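Side-chain contact in YceI-like domain protein (Burkholderia cenocepacia BC7, PDB 5IXH), which binds a long polyprenyl diphosphate inside its lipocalin-like beta barrel and probably captures antibiotics outside the cell: residues V115-G119 with A120-F124. Sequence-based numbering, arbitrary orientation.
Sequences VAQNG and ATQTF. With OTP ((2E,6E,10E,14E,18E,22E,26E)-3,7,11,15,19,23,27,31-octamethyldotriaconta-2,6,10,14,18,22,26,30-octaenyl trihydrogen diphosphate), chain C.
Four backbone hydrogen bonds tie Ala-116 and Asn-118 to Thr-123 and Thr-121 across the closed end of an antiparallel hairpin. Ala-116 N gives to Thr-123 O at 3.0 Å and Thr-123 N returns to Ala-116 O at 2.8 Å. Nearer the turn, Asn-118 N donates to Thr-121 O (2.9 Å), whereas Thr-121 N reaches Asn-118 O from above the carbonyl plane, 48° out of it. This last bond closes the type II' beta turn from Asn-118 to Thr-121, in which Gly-119 has the positive phi (61°) that favours glycine. CA of Val-115 and CA of Gln-122, both in non-hydrogen-bonded pairs, make CA-H...O contacts with Thr-123 O and Ala-116 O.

The hairpin joins strands 105-118 and 121-131 of the lipocalin-like YceI barrel, and its two faces differ. Apolar contact lies on the face of Val-115 and Phe-124, whose side chains run side by side. CG2 of Val-115 meets CD2 of Phe-124 at 3.6 Å, while CG1, anti to the backbone N (chi1 -179°), comes beside CE2. The same CD2 of Phe-124 lies 3.5 Å from C4 of the octaprenyl diphosphate, near the end of the chain remote from the diphosphate; the Phe-124 side chain also touches Phe-35 and Leu-158.

Further out on this face, water links the polar ends of two glutamines. Gln-122 NE2 donates to it at 2.8 Å and also to Phe-35 O, and the water gives a weak bond to Gln-117 OE1. The Gln-117 chain stays extended, and its NE2 makes a weak bond to Gly-119 O. On the other face, Ala-116 CB packs against Thr-123 OG1, and a second water accepts from Asn-118 ND2 at 3.2 Å while bonding weakly to Ala-116 O and Thr-123 OG1.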
# COMPACT_ATOMS: atom_id res chain seq x y z
N VAL A 115 9.19 0.42 -13.21
CA VAL A 115 9.77 1.75 -13.09
C VAL A 115 9.91 2.38 -14.45
O VAL A 115 10.36 1.72 -15.38
CB VAL A 115 11.14 1.71 -12.38
CG1 VAL A 115 11.75 3.11 -12.24
CG2 VAL A 115 11.03 1.05 -11.02
N ALA A 116 9.54 3.64 -14.60
CA ALA A 116 9.75 4.36 -15.84
C ALA A 116 10.36 5.73 -15.56
O ALA A 116 10.06 6.35 -14.55
CB ALA A 116 8.45 4.53 -16.61
N GLN A 117 11.23 6.20 -16.43
CA GLN A 117 11.75 7.55 -16.33
C GLN A 117 11.40 8.32 -17.57
O GLN A 117 11.54 7.81 -18.67
CB GLN A 117 13.27 7.54 -16.15
CG GLN A 117 13.85 8.94 -16.01
CD GLN A 117 15.25 8.94 -15.45
OE1 GLN A 117 15.87 7.88 -15.29
NE2 GLN A 117 15.77 10.12 -15.15
N ASN A 118 10.92 9.54 -17.38
CA ASN A 118 10.74 10.46 -18.48
C ASN A 118 11.11 11.87 -18.04
O ASN A 118 10.47 12.43 -17.16
CB ASN A 118 9.30 10.41 -18.99
CG ASN A 118 8.96 9.08 -19.63
OD1 ASN A 118 9.26 8.85 -20.81
ND2 ASN A 118 8.34 8.19 -18.86
N GLY A 119 12.18 12.40 -18.61
CA GLY A 119 12.70 13.67 -18.15
C GLY A 119 13.12 13.56 -16.70
O GLY A 119 13.71 12.56 -16.29
N ALA A 120 12.78 14.57 -15.90
CA ALA A 120 13.17 14.57 -14.49
C ALA A 120 12.18 13.81 -13.60
O ALA A 120 12.25 13.91 -12.38
CB ALA A 120 13.33 16.01 -14.00
N THR A 121 11.28 13.03 -14.20
CA THR A 121 10.25 12.31 -13.46
C THR A 121 10.49 10.79 -13.50
O THR A 121 10.77 10.25 -14.57
CB THR A 121 8.87 12.59 -14.07
OG1 THR A 121 8.61 14.00 -14.04
CG2 THR A 121 7.79 11.89 -13.30
N GLN A 122 10.38 10.14 -12.36
CA GLN A 122 10.42 8.69 -12.26
C GLN A 122 9.08 8.21 -11.73
O GLN A 122 8.58 8.75 -10.73
CB GLN A 122 11.47 8.23 -11.25
CG GLN A 122 12.81 7.83 -11.78
CD GLN A 122 13.69 7.33 -10.66
OE1 GLN A 122 13.48 7.67 -9.49
NE2 GLN A 122 14.68 6.52 -10.99
N THR A 123 8.52 7.15 -12.30
CA THR A 123 7.28 6.58 -11.82
C THR A 123 7.45 5.14 -11.41
O THR A 123 8.19 4.38 -12.07
CB THR A 123 6.17 6.68 -12.86
OG1 THR A 123 6.52 5.88 -13.98
CG2 THR A 123 5.98 8.12 -13.30
N PHE A 124 6.77 4.75 -10.35
CA PHE A 124 6.88 3.44 -9.73
C PHE A 124 5.48 2.93 -9.58
O PHE A 124 4.67 3.53 -8.83
CB PHE A 124 7.53 3.54 -8.35
CG PHE A 124 8.85 4.18 -8.35
CD1 PHE A 124 8.99 5.55 -8.33
CD2 PHE A 124 10.01 3.42 -8.45
CE1 PHE A 124 10.23 6.14 -8.36
CE2 PHE A 124 11.24 4.00 -8.49
CZ PHE A 124 11.37 5.36 -8.46
O7 OTP C . -24.05 -5.33 1.39
P2 OTP C . -22.91 -5.54 2.36
O5 OTP C . -23.45 -5.76 3.75
O6 OTP C . -22.09 -6.75 1.93
O4 OTP C . -21.97 -4.26 2.36
P1 OTP C . -20.84 -3.97 3.45
O2 OTP C . -21.46 -3.28 4.65
O3 OTP C . -20.18 -5.26 3.88
O1 OTP C . -19.78 -2.99 2.78
C40 OTP C . -18.40 -3.30 2.75
C39 OTP C . -17.75 -1.97 2.36
C37 OTP C . -16.42 -1.80 2.15
C38 OTP C . -15.99 -0.38 1.76
C36 OTP C . -15.37 -2.92 2.30
C35 OTP C . -14.20 -2.39 3.16
C34 OTP C . -12.86 -3.04 2.79
C32 OTP C . -11.69 -2.43 3.17
C33 OTP C . -11.70 -1.11 3.96
C31 OTP C . -10.33 -3.06 2.82
C30 OTP C . -9.45 -3.13 4.08
C29 OTP C . -8.11 -2.50 3.67
C27 OTP C . -6.91 -3.14 3.83
C28 OTP C . -6.74 -4.53 4.43
C26 OTP C . -5.68 -2.37 3.34
C25 OTP C . -4.53 -2.46 4.34
C24 OTP C . -3.48 -1.65 3.57
C22 OTP C . -2.93 -0.50 4.07
C23 OTP C . -3.28 0.07 5.45
C21 OTP C . -1.91 0.20 3.19
C20 OTP C . -0.54 -0.28 3.68
C19 OTP C . 0.43 -0.05 2.52
C17 OTP C . 1.64 0.58 2.70
C18 OTP C . 2.07 1.05 4.10
C16 OTP C . 2.62 0.81 1.54
C15 OTP C . 2.02 0.43 0.17
C14 OTP C . 3.17 0.33 -0.84
C12 OTP C . 3.92 -0.82 -0.93
C13 OTP C . 3.65 -2.07 -0.09
C11 OTP C . 5.08 -0.91 -1.94
C10 OTP C . 5.67 0.46 -2.27
C9 OTP C . 6.98 0.14 -3.01
C7 OTP C . 7.93 1.10 -3.24
C8 OTP C . 7.72 2.54 -2.77
C6 OTP C . 9.22 0.67 -3.98
C5 OTP C . 9.58 1.68 -5.06
C4 OTP C . 10.46 0.90 -6.05
C2 OTP C . 11.82 1.05 -6.18
C3 OTP C . 12.53 0.18 -7.22
C1 OTP C . 12.65 2.03 -5.33
O HOH W 1 8.06 8.45 -15.68
O HOH W 2 14.64 5.34 -13.52